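Local coordinates for protein predicted ATPase of the ABC class (Vibrio vulnificus, PDB 5D6A) that probably binds and hydrolyses ATP as an ABC-class ATPase, here caught as a two-subunit assembly holding the ATP analogue AMP-PNP, at residues H121-L126 and P287-E292; L216-V219 and L225-K228; H269-L274 and I406-G411. One frame throughout, in Å; residues are numbered along the deposited sequence.

Contact 1. Residues H121-L126 and P287-E292; sequences HGQTVL and PGDGRE. Unlike the reference sequence in segment 287-292: G288 (reference Ser).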
loop_
_atom_site.group_PDB
_atom_site.type_symbol
_atom_site.label_atom_id
_atom_site.label_comp_id
_atom_site.label_asym_id
_atom_site.label_seq_id
_atom_site.Cartn_x
_atom_site.Cartn_y
_atom_site.Cartn_z
ATOM N N HIS A 121 5.336 -19.340 -6.662
ATOM C CA HIS A 121 5.955 -18.117 -6.150
ATOM C C HIS A 121 6.572 -17.226 -7.221
ATOM O O HIS A 121 7.614 -16.603 -6.999
ATOM C CB HIS A 121 6.995 -18.501 -5.100
ATOM C CG HIS A 121 6.477 -19.482 -4.101
ATOM N ND1 HIS A 121 6.595 -20.844 -4.275
ATOM C CD2 HIS A 121 5.778 -19.308 -2.954
ATOM C CE1 HIS A 121 6.019 -21.464 -3.263
ATOM N NE2 HIS A 121 5.517 -20.556 -2.446
ATOM N N GLY A 122 5.912 -17.160 -8.374
ATOM C CA GLY A 122 6.355 -16.308 -9.472
ATOM C C GLY A 122 7.784 -16.516 -9.934
ATOM O O GLY A 122 8.175 -17.626 -10.302
ATOM N N GLN A 123 8.564 -15.439 -9.893
ATOM C CA GLN A 123 9.951 -15.457 -10.359
ATOM C C GLN A 123 10.970 -15.991 -9.353
ATOM O O GLN A 123 12.147 -16.126 -9.691
ATOM C CB GLN A 123 10.363 -14.043 -10.782
ATOM C CG GLN A 123 9.484 -13.463 -11.869
ATOM C CD GLN A 123 9.551 -14.263 -13.149
ATOM O OE1 GLN A 123 8.552 -14.827 -13.589
ATOM N NE2 GLN A 123 10.740 -14.352 -13.731
ATOM N N THR A 124 10.534 -16.298 -8.136
ATOM C CA THR A 124 11.454 -16.783 -7.105
ATOM C C THR A 124 11.312 -18.268 -6.800
ATOM O O THR A 124 10.313 -18.899 -7.137
ATOM C CB THR A 124 11.272 -16.013 -5.777
ATOM O OG1 THR A 124 9.916 -16.133 -5.334
ATOM C CG2 THR A 124 11.621 -14.541 -5.950
ATOM N N VAL A 125 12.343 -18.807 -6.160
ATOM C CA VAL A 125 12.382 -20.193 -5.733
ATOM C C VAL A 125 12.492 -20.155 -4.214
ATOM O O VAL A 125 13.550 -19.841 -3.669
ATOM C CB VAL A 125 13.593 -20.931 -6.326
ATOM C CG1 VAL A 125 13.634 -22.373 -5.832
ATOM C CG2 VAL A 125 13.548 -20.872 -7.847
ATOM N N LEU A 126 11.394 -20.464 -3.535
ATOM C CA LEU A 126 11.358 -20.409 -2.082
ATOM C C LEU A 126 11.257 -21.785 -1.450
ATOM O O LEU A 126 10.876 -22.756 -2.101
ATOM C CB LEU A 126 10.162 -19.565 -1.633
ATOM C CG LEU A 126 10.097 -18.127 -2.157
ATOM C CD1 LEU A 126 8.795 -17.469 -1.734
ATOM C CD2 LEU A 126 11.289 -17.310 -1.683
ATOM N N PRO A 287 15.458 -19.612 -13.817
ATOM C CA PRO A 287 16.246 -19.351 -15.019
ATOM C C PRO A 287 15.521 -18.418 -15.986
ATOM O O PRO A 287 14.291 -18.429 -16.054
ATOM C CB PRO A 287 16.410 -20.743 -15.644
ATOM C CG PRO A 287 16.212 -21.700 -14.523
ATOM C CD PRO A 287 15.214 -21.054 -13.620
ATOM N N GLY A 288 16.288 -17.611 -16.711
ATOM C CA GLY A 288 15.730 -16.667 -17.677
ATOM C C GLY A 288 15.144 -15.416 -17.045
ATOM O O GLY A 288 14.759 -14.482 -17.753
ATOM N N ASP A 289 15.087 -15.393 -15.713
ATOM C CA ASP A 289 14.536 -14.255 -14.984
ATOM C C ASP A 289 15.369 -12.992 -15.156
ATOM O O ASP A 289 14.843 -11.883 -15.058
ATOM C CB ASP A 289 14.466 -14.574 -13.495
ATOM C CG ASP A 289 13.989 -13.398 -12.675
ATOM O OD1 ASP A 289 12.900 -12.862 -12.965
ATOM O OD2 ASP A 289 14.701 -13.014 -11.726
ATOM N N GLY A 290 16.670 -13.170 -15.385
ATOM C CA GLY A 290 17.588 -12.049 -15.547
ATOM C C GLY A 290 18.393 -11.772 -14.288
ATOM O O GLY A 290 19.437 -11.123 -14.348
ATOM N N ARG A 291 17.911 -12.269 -13.147
ATOM C CA ARG A 291 18.581 -12.067 -11.861
ATOM C C ARG A 291 19.069 -13.372 -11.222
ATOM O O ARG A 291 19.648 -13.343 -10.135
ATOM C CB ARG A 291 17.617 -11.373 -10.894
ATOM C CG ARG A 291 17.162 -9.995 -11.346
ATOM C CD ARG A 291 15.980 -9.494 -10.530
ATOM N NE ARG A 291 14.786 -10.308 -10.769
ATOM C CZ ARG A 291 13.585 -10.078 -10.240
ATOM N NH1 ARG A 291 13.382 -9.045 -9.429
ATOM N NH2 ARG A 291 12.575 -10.889 -10.537
ATOM N N GLU A 292 18.856 -14.507 -11.892
ATOM C CA GLU A 292 19.248 -15.808 -11.319
ATOM C C GLU A 292 20.751 -15.981 -11.040
ATOM O O GLU A 292 21.158 -16.998 -10.486
ATOM C CB GLU A 292 18.726 -16.999 -12.153
ATOM C CG GLU A 292 19.343 -17.213 -13.536
ATOM C CD GLU A 292 18.852 -16.246 -14.595
ATOM O OE1 GLU A 292 18.268 -15.195 -14.249
ATOM O OE2 GLU A 292 19.055 -16.547 -15.791
#
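Q123 brings its side chain across the carboxylate of D289, with CB, CG and NE2 all lying close to OD1. The one hydrogen bond between the segments runs from Q123 NE2 to D289 OD1, at 2.7 Å and nearly straight (168°). The acceptor lies in the amide plane of Q123, but OD1 is met on its anti side and 33° out of the carboxylate plane. A bend at chi2 (-62°) curls the glutamine so that CB and the amide both face D289.

The syn side of the carboxylate belongs to R291, which grips it side-on. NE reaches D289 OD2 at 2.9 Å and NH2 reaches D289 OD1 at 3.1 Å, so OD1 accepts from both Q123 and R291. R218 adds a salt bridge to the same oxygen, and D224 pairs with R291 NH1; this buried carboxylate is probably ionised. Q123 CB also meets the guanidinium at its edge, 3.9 Å from R291 NH2.

The glutamine comes from a type II' beta turn, H121 to T124, leading into strand 124-125. That strand pairs antiparallel with 284-285, and the arrangement is a buried polar junction between the N-terminal and P-loop parts of the protein.

Contact 2. Residues L216-V219 and L225-K228; sequences LPRV and LPMK. With ANP (phosphoaminophosphonic acid-adenylate ester), chain C.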
loop_
_atom_site.group_PDB
_atom_site.type_symbol
_atom_site.label_atom_id
_atom_site.label_comp_id
_atom_site.label_asym_id
_atom_site.label_seq_id
_atom_site.Cartn_x
_atom_site.Cartn_y
_atom_site.Cartn_z
ATOM N N LEU A 216 18.600 -6.454 -15.241
ATOM C CA LEU A 216 18.074 -5.874 -14.005
ATOM C C LEU A 216 16.656 -5.277 -14.096
ATOM O O LEU A 216 15.808 -5.597 -13.265
ATOM C CB LEU A 216 19.051 -4.811 -13.483
ATOM C CG LEU A 216 20.518 -5.245 -13.374
ATOM C CD1 LEU A 216 21.380 -4.106 -12.852
ATOM C CD2 LEU A 216 20.667 -6.473 -12.495
ATOM N N PRO A 217 16.386 -4.418 -15.101
ATOM C CA PRO A 217 15.053 -3.803 -15.178
ATOM C C PRO A 217 13.920 -4.785 -15.461
ATOM O O PRO A 217 14.112 -5.753 -16.201
ATOM C CB PRO A 217 15.192 -2.830 -16.351
ATOM C CG PRO A 217 16.210 -3.464 -17.225
ATOM C CD PRO A 217 17.206 -4.072 -16.275
ATOM N N ARG A 218 12.749 -4.518 -14.875
ATOM C CA ARG A 218 11.576 -5.360 -15.067
ATOM C C ARG A 218 10.745 -4.742 -16.186
ATOM O O ARG A 218 11.020 -3.618 -16.602
ATOM C CB ARG A 218 10.748 -5.467 -13.779
ATOM C CG ARG A 218 11.554 -5.659 -12.495
ATOM C CD ARG A 218 12.749 -6.594 -12.656
ATOM N NE ARG A 218 12.400 -7.948 -13.063
ATOM C CZ ARG A 218 13.282 -8.852 -13.485
ATOM N NH1 ARG A 218 14.571 -8.545 -13.596
ATOM N NH2 ARG A 218 12.873 -10.066 -13.828
ATOM N N VAL A 219 9.732 -5.456 -16.673
ATOM C CA VAL A 219 8.911 -4.921 -17.768
ATOM C C VAL A 219 8.225 -3.623 -17.351
ATOM O O VAL A 219 8.117 -2.687 -18.145
ATOM C CB VAL A 219 7.853 -5.926 -18.301
ATOM C CG1 VAL A 219 8.516 -7.218 -18.756
ATOM C CG2 VAL A 219 6.784 -6.225 -17.266
ATOM N N LEU A 225 8.534 -9.589 -13.952
ATOM C CA LEU A 225 9.209 -10.259 -15.074
ATOM C C LEU A 225 10.246 -9.320 -15.680
ATOM O O LEU A 225 10.120 -8.106 -15.553
ATOM C CB LEU A 225 8.201 -10.705 -16.141
ATOM C CG LEU A 225 7.355 -11.949 -15.841
ATOM C CD1 LEU A 225 6.656 -11.866 -14.495
ATOM C CD2 LEU A 225 6.342 -12.156 -16.957
ATOM N N PRO A 226 11.266 -9.876 -16.356
ATOM C CA PRO A 226 12.334 -9.049 -16.921
ATOM C C PRO A 226 11.977 -8.318 -18.207
ATOM O O PRO A 226 11.171 -8.804 -18.999
ATOM C CB PRO A 226 13.431 -10.067 -17.217
ATOM C CG PRO A 226 12.687 -11.313 -17.545
ATOM C CD PRO A 226 11.456 -11.303 -16.677
HETATM N N MSE A 227 12.606 -7.165 -18.405
HETATM C CA MSE A 227 12.409 -6.362 -19.603
HETATM C C MSE A 227 13.159 -7.000 -20.735
HETATM O O MSE A 227 14.332 -7.351 -20.584
HETATM C CB MSE A 227 12.980 -4.966 -19.365
HETATM C CG MSE A 227 12.838 -4.039 -20.571
HETATM SE SE MSE A 227 13.836 -2.376 -20.225
HETATM C CE MSE A 227 12.436 -1.454 -19.190
ATOM N N LYS A 228 12.492 -7.174 -21.875
ATOM C CA LYS A 228 13.152 -7.742 -23.045
ATOM C C LYS A 228 13.743 -6.569 -23.822
ATOM O O LYS A 228 13.153 -5.485 -23.865
ATOM C CB LYS A 228 12.185 -8.552 -23.919
ATOM C CG LYS A 228 11.196 -7.734 -24.737
ATOM C CD LYS A 228 10.369 -8.626 -25.651
ATOM C CE LYS A 228 9.564 -7.817 -26.659
ATOM N NZ LYS A 228 8.618 -6.864 -26.017
HETATM P PG ANP C . 16.167 6.428 -8.095
HETATM O O1G ANP C . 17.026 5.418 -7.377
HETATM O O2G ANP C . 14.778 6.566 -7.512
HETATM O O3G ANP C . 16.886 7.735 -8.327
HETATM P PB ANP C . 16.846 6.216 -11.077
HETATM O O1B ANP C . 18.284 5.884 -10.818
HETATM O O2B ANP C . 16.500 7.659 -11.363
HETATM N N3B ANP C . 15.900 5.726 -9.681
HETATM P PA ANP C . 15.484 4.052 -12.270
HETATM O O1A ANP C . 16.329 2.808 -12.243
HETATM O O2A ANP C . 14.464 4.266 -11.179
HETATM O O3A ANP C . 16.434 5.347 -12.368
HETATM O "O5'" ANP C . 14.702 4.115 -13.669
HETATM C "C5'" ANP C . 15.401 3.972 -14.898
HETATM C "C4'" ANP C . 14.446 3.504 -15.987
HETATM O "O4'" ANP C . 15.205 2.873 -17.021
HETATM C "C3'" ANP C . 13.434 2.476 -15.502
HETATM O "O3'" ANP C . 12.174 2.676 -16.158
HETATM C "C2'" ANP C . 14.041 1.142 -15.875
HETATM O "O2'" ANP C . 13.039 0.180 -16.222
HETATM C "C1'" ANP C . 14.957 1.466 -17.051
HETATM N N9 ANP C . 16.240 0.728 -16.973
HETATM C C8 ANP C . 17.034 0.592 -15.888
HETATM N N7 ANP C . 18.126 -0.156 -16.190
HETATM C C5 ANP C . 18.040 -0.504 -17.487
HETATM C C6 ANP C . 18.856 -1.288 -18.442
HETATM N N6 ANP C . 20.017 -1.861 -18.052
HETATM N N1 ANP C . 18.403 -1.410 -19.711
HETATM C C2 ANP C . 17.247 -0.843 -20.116
HETATM N N3 ANP C . 16.461 -0.119 -19.291
HETATM C C4 ANP C . 16.798 0.082 -17.995
#
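R218 folds back over P226, its own partner in an antiparallel, non-hydrogen-bonded pair whose side chains diverge from one another. Their CA atoms are 4.2 Å apart, and the guanidinium nevertheless returns across the pair because the arginine chain bends at chi2 (-39°) and again at chi3 (-61°). P226 CA then sits 3.3 Å above one face of the guanidinium plane, offset toward its rim. At the edge, R218 NH1 donates to L216 O at 3.2 Å; this acceptor lies in the guanidinium plane, although the donor stands well above the carbonyl plane. The main polar partner of the group is D289, bridged through NH2, which also bonds to D224 O.

Backbone bonds flank the pair. M227 N donates to P217 O at 3.0 Å and V219 N to L225 O at 2.9 Å, while V219 CG1 packs on the P226 carbonyl.

The other side of the contact serves the nucleotide. P217 CG and M227 SE touch at 4.0 Å, and both lie on the same face of the adenine, with P217 CG 3.5 Å from ANP C5 and M227 SE 3.6 Å from ANP N3. A fully extended start to the selenomethionine chain (chi1 179°) carries the selenium out to the base.

Both segments are loops flanking the short strand 223-224, reached from strand 206-211 and leading on to strand 240-245; beside them, L216 and P217 rest on helix 271-280 through T273, with L216 also touching L274 and A277.

Contact 3. Residues H269-L274 and I406-G411; sequences HGKSTL and IIVMGG. With ANP (phosphoaminophosphonic acid-adenylate ester), chain C.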
loop_
_atom_site.group_PDB
_atom_site.type_symbol
_atom_site.label_atom_id
_atom_site.label_comp_id
_atom_site.label_asym_id
_atom_site.label_seq_id
_atom_site.Cartn_x
_atom_site.Cartn_y
_atom_site.Cartn_z
ATOM N N HIS A 269 18.730 7.022 -14.609
ATOM C CA HIS A 269 19.896 6.304 -15.150
ATOM C C HIS A 269 20.007 4.834 -14.711
ATOM O O HIS A 269 20.854 4.106 -15.233
ATOM C CB HIS A 269 21.190 7.063 -14.840
ATOM C CG HIS A 269 21.358 8.309 -15.651
ATOM N ND1 HIS A 269 20.850 9.527 -15.260
ATOM C CD2 HIS A 269 21.962 8.520 -16.843
ATOM C CE1 HIS A 269 21.141 10.438 -16.170
ATOM N NE2 HIS A 269 21.815 9.852 -17.143
ATOM N N GLY A 270 19.180 4.403 -13.757
ATOM C CA GLY A 270 19.180 3.001 -13.321
ATOM C C GLY A 270 19.710 2.688 -11.930
ATOM O O GLY A 270 20.136 1.564 -11.680
ATOM N N LYS A 271 19.672 3.661 -11.023
ATOM C CA LYS A 271 20.177 3.460 -9.661
ATOM C C LYS A 271 19.249 2.566 -8.847
ATOM O O LYS A 271 19.706 1.614 -8.214
ATOM C CB LYS A 271 20.380 4.794 -8.942
ATOM C CG LYS A 271 21.317 5.755 -9.665
ATOM C CD LYS A 271 21.554 7.042 -8.882
ATOM C CE LYS A 271 20.299 7.889 -8.716
ATOM N NZ LYS A 271 19.747 8.346 -10.019
ATOM N N SER A 272 17.954 2.874 -8.853
ATOM C CA SER A 272 16.976 2.060 -8.125
ATOM C C SER A 272 16.889 0.666 -8.706
ATOM O O SER A 272 16.777 -0.304 -7.964
ATOM C CB SER A 272 15.583 2.685 -8.144
ATOM O OG SER A 272 15.506 3.797 -7.277
ATOM N N THR A 273 16.933 0.569 -10.033
ATOM C CA THR A 273 16.856 -0.725 -10.704
ATOM C C THR A 273 17.983 -1.644 -10.233
ATOM O O THR A 273 17.771 -2.843 -10.027
ATOM C CB THR A 273 16.905 -0.568 -12.232
ATOM O OG1 THR A 273 15.809 0.248 -12.661
ATOM C CG2 THR A 273 16.822 -1.924 -12.920
ATOM N N LEU A 274 19.176 -1.081 -10.060
ATOM C CA LEU A 274 20.312 -1.854 -9.578
ATOM C C LEU A 274 20.078 -2.264 -8.126
ATOM O O LEU A 274 20.254 -3.429 -7.770
ATOM C CB LEU A 274 21.615 -1.054 -9.698
ATOM C CG LEU A 274 22.876 -1.701 -9.100
ATOM C CD1 LEU A 274 23.114 -3.092 -9.663
ATOM C CD2 LEU A 274 24.090 -0.819 -9.333
ATOM N N ILE A 406 24.600 -0.074 1.443
ATOM C CA ILE A 406 24.573 0.319 0.042
ATOM C C ILE A 406 23.500 1.396 -0.069
ATOM O O ILE A 406 22.354 1.174 0.330
ATOM C CB ILE A 406 24.259 -0.874 -0.876
ATOM C CG1 ILE A 406 25.182 -2.051 -0.540
ATOM C CG2 ILE A 406 24.402 -0.469 -2.337
ATOM C CD1 ILE A 406 24.927 -3.294 -1.360
ATOM N N ILE A 407 23.871 2.562 -0.601
ATOM C CA ILE A 407 22.936 3.685 -0.683
ATOM C C ILE A 407 22.834 4.331 -2.064
ATOM O O ILE A 407 23.844 4.699 -2.664
ATOM C CB ILE A 407 23.338 4.800 0.311
ATOM C CG1 ILE A 407 23.662 4.206 1.680
ATOM C CG2 ILE A 407 22.239 5.853 0.427
ATOM C CD1 ILE A 407 24.057 5.234 2.715
ATOM N N VAL A 408 21.604 4.470 -2.552
ATOM C CA VAL A 408 21.342 5.152 -3.810
ATOM C C VAL A 408 21.174 6.613 -3.429
ATOM O O VAL A 408 20.300 6.944 -2.630
ATOM C CB VAL A 408 20.061 4.641 -4.497
ATOM C CG1 VAL A 408 19.676 5.543 -5.660
ATOM C CG2 VAL A 408 20.246 3.206 -4.967
HETATM N N MSE A 409 22.010 7.484 -3.990
HETATM C CA MSE A 409 21.974 8.902 -3.638
HETATM C C MSE A 409 21.577 9.793 -4.786
HETATM O O MSE A 409 20.423 9.773 -5.213
HETATM C CB MSE A 409 23.344 9.269 -3.084
HETATM C CG MSE A 409 23.661 8.465 -1.829
HETATM SE SE MSE A 409 24.112 9.686 -0.358
HETATM C CE MSE A 409 25.639 10.604 -1.207
ATOM N N GLY A 410 22.519 10.591 -5.286
ATOM C CA GLY A 410 22.237 11.520 -6.374
ATOM C C GLY A 410 21.732 12.868 -5.883
ATOM O O GLY A 410 21.408 13.740 -6.690
ATOM N N GLY A 411 21.670 13.041 -4.561
ATOM C CA GLY A 411 21.198 14.290 -3.958
ATOM C C GLY A 411 22.253 14.931 -3.076
ATOM O O GLY A 411 22.822 15.966 -3.425
HETATM P PG ANP C . 16.167 6.428 -8.095
HETATM O O1G ANP C . 17.026 5.418 -7.377
HETATM O O2G ANP C . 14.778 6.566 -7.512
HETATM O O3G ANP C . 16.886 7.735 -8.327
HETATM P PB ANP C . 16.846 6.216 -11.077
HETATM O O1B ANP C . 18.284 5.884 -10.818
HETATM O O2B ANP C . 16.500 7.659 -11.363
HETATM N N3B ANP C . 15.900 5.726 -9.681
HETATM P PA ANP C . 15.484 4.052 -12.270
HETATM O O1A ANP C . 16.329 2.808 -12.243
HETATM O O2A ANP C . 14.464 4.266 -11.179
HETATM O O3A ANP C . 16.434 5.347 -12.368
HETATM O "O5'" ANP C . 14.702 4.115 -13.669
HETATM C "C5'" ANP C . 15.401 3.972 -14.898
HETATM C "C4'" ANP C . 14.446 3.504 -15.987
HETATM O "O4'" ANP C . 15.205 2.873 -17.021
HETATM C "C3'" ANP C . 13.434 2.476 -15.502
HETATM O "O3'" ANP C . 12.174 2.676 -16.158
HETATM C "C2'" ANP C . 14.041 1.142 -15.875
HETATM O "O2'" ANP C . 13.039 0.180 -16.222
HETATM C "C1'" ANP C . 14.957 1.466 -17.051
HETATM N N9 ANP C . 16.240 0.728 -16.973
HETATM C C8 ANP C . 17.034 0.592 -15.888
HETATM N N7 ANP C . 18.126 -0.156 -16.190
HETATM C C5 ANP C . 18.040 -0.504 -17.487
HETATM C C6 ANP C . 18.856 -1.288 -18.442
HETATM N N6 ANP C . 20.017 -1.861 -18.052
HETATM N N1 ANP C . 18.403 -1.410 -19.711
HETATM C C2 ANP C . 17.247 -0.843 -20.116
HETATM N N3 ANP C . 16.461 -0.119 -19.291
HETATM C C4 ANP C . 16.798 0.082 -17.995
#
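K271 and V408 cross obliquely, aliphatic chain against methyl group: K271 CB meets V408 CG1 at 3.4 Å, while V408 CG2 turns to the K271 carbonyl. Both side chains set out toward the opposite segment. V408 CG1 stands anti to its backbone nitrogen (chi1 169°), which turns that methyl to the lysine stem. No hydrogen bond joins the segments; most of the polar bonding is to the nucleotide.

Beyond CG, the lysine bends at chi3 (-65°) and chi4 (-62°), so its chain curls round the beta phosphate instead of extending past it. NZ thereby reaches ANP O1B at 3.0 Å and, weakly, ANP O3G, and it also donates to G266 O. The backbone closes on the same phosphate, K271 N giving O1B a bond of 2.6 Å. G270, at the N-cap of helix 271-280, sends its N to ANP O3A at 3.2 Å. T273 grips the alpha phosphate twice, from N at 3.2 Å and from OG1 at 2.6 Å, both to ANP O1A.

This strand-loop-helix arrangement fits a Walker A P-loop, with strand 404-408 beside strand 260-264, which leads into the loop. Lysine charge and helix N-terminus together would probably stabilise the negative phosphates, while V408 supplies an apolar wall beside the lysine.

Contacts 1 and 3 are buried, whereas contact 2 lies at the surface, yet contact 2 touches both. Contacts 1 and 2 share the carboxylate of D289. L216 and P217 of contact 2 also pack against T273 and L274 of contact 3, and both of these contacts touch the AMP-PNP: contact 2 at the base, contact 3 at the phosphates. Contacts 1 and 3 do not meet, their centres being about 23 Å apart. The chemistry follows place: an amide-to-carboxylate bond braced by salt bridges where the N-terminal and P-loop regions meet, backbone bonding and an apolar face for the base in the loop pair, and apolar packing beside the phosphate grip.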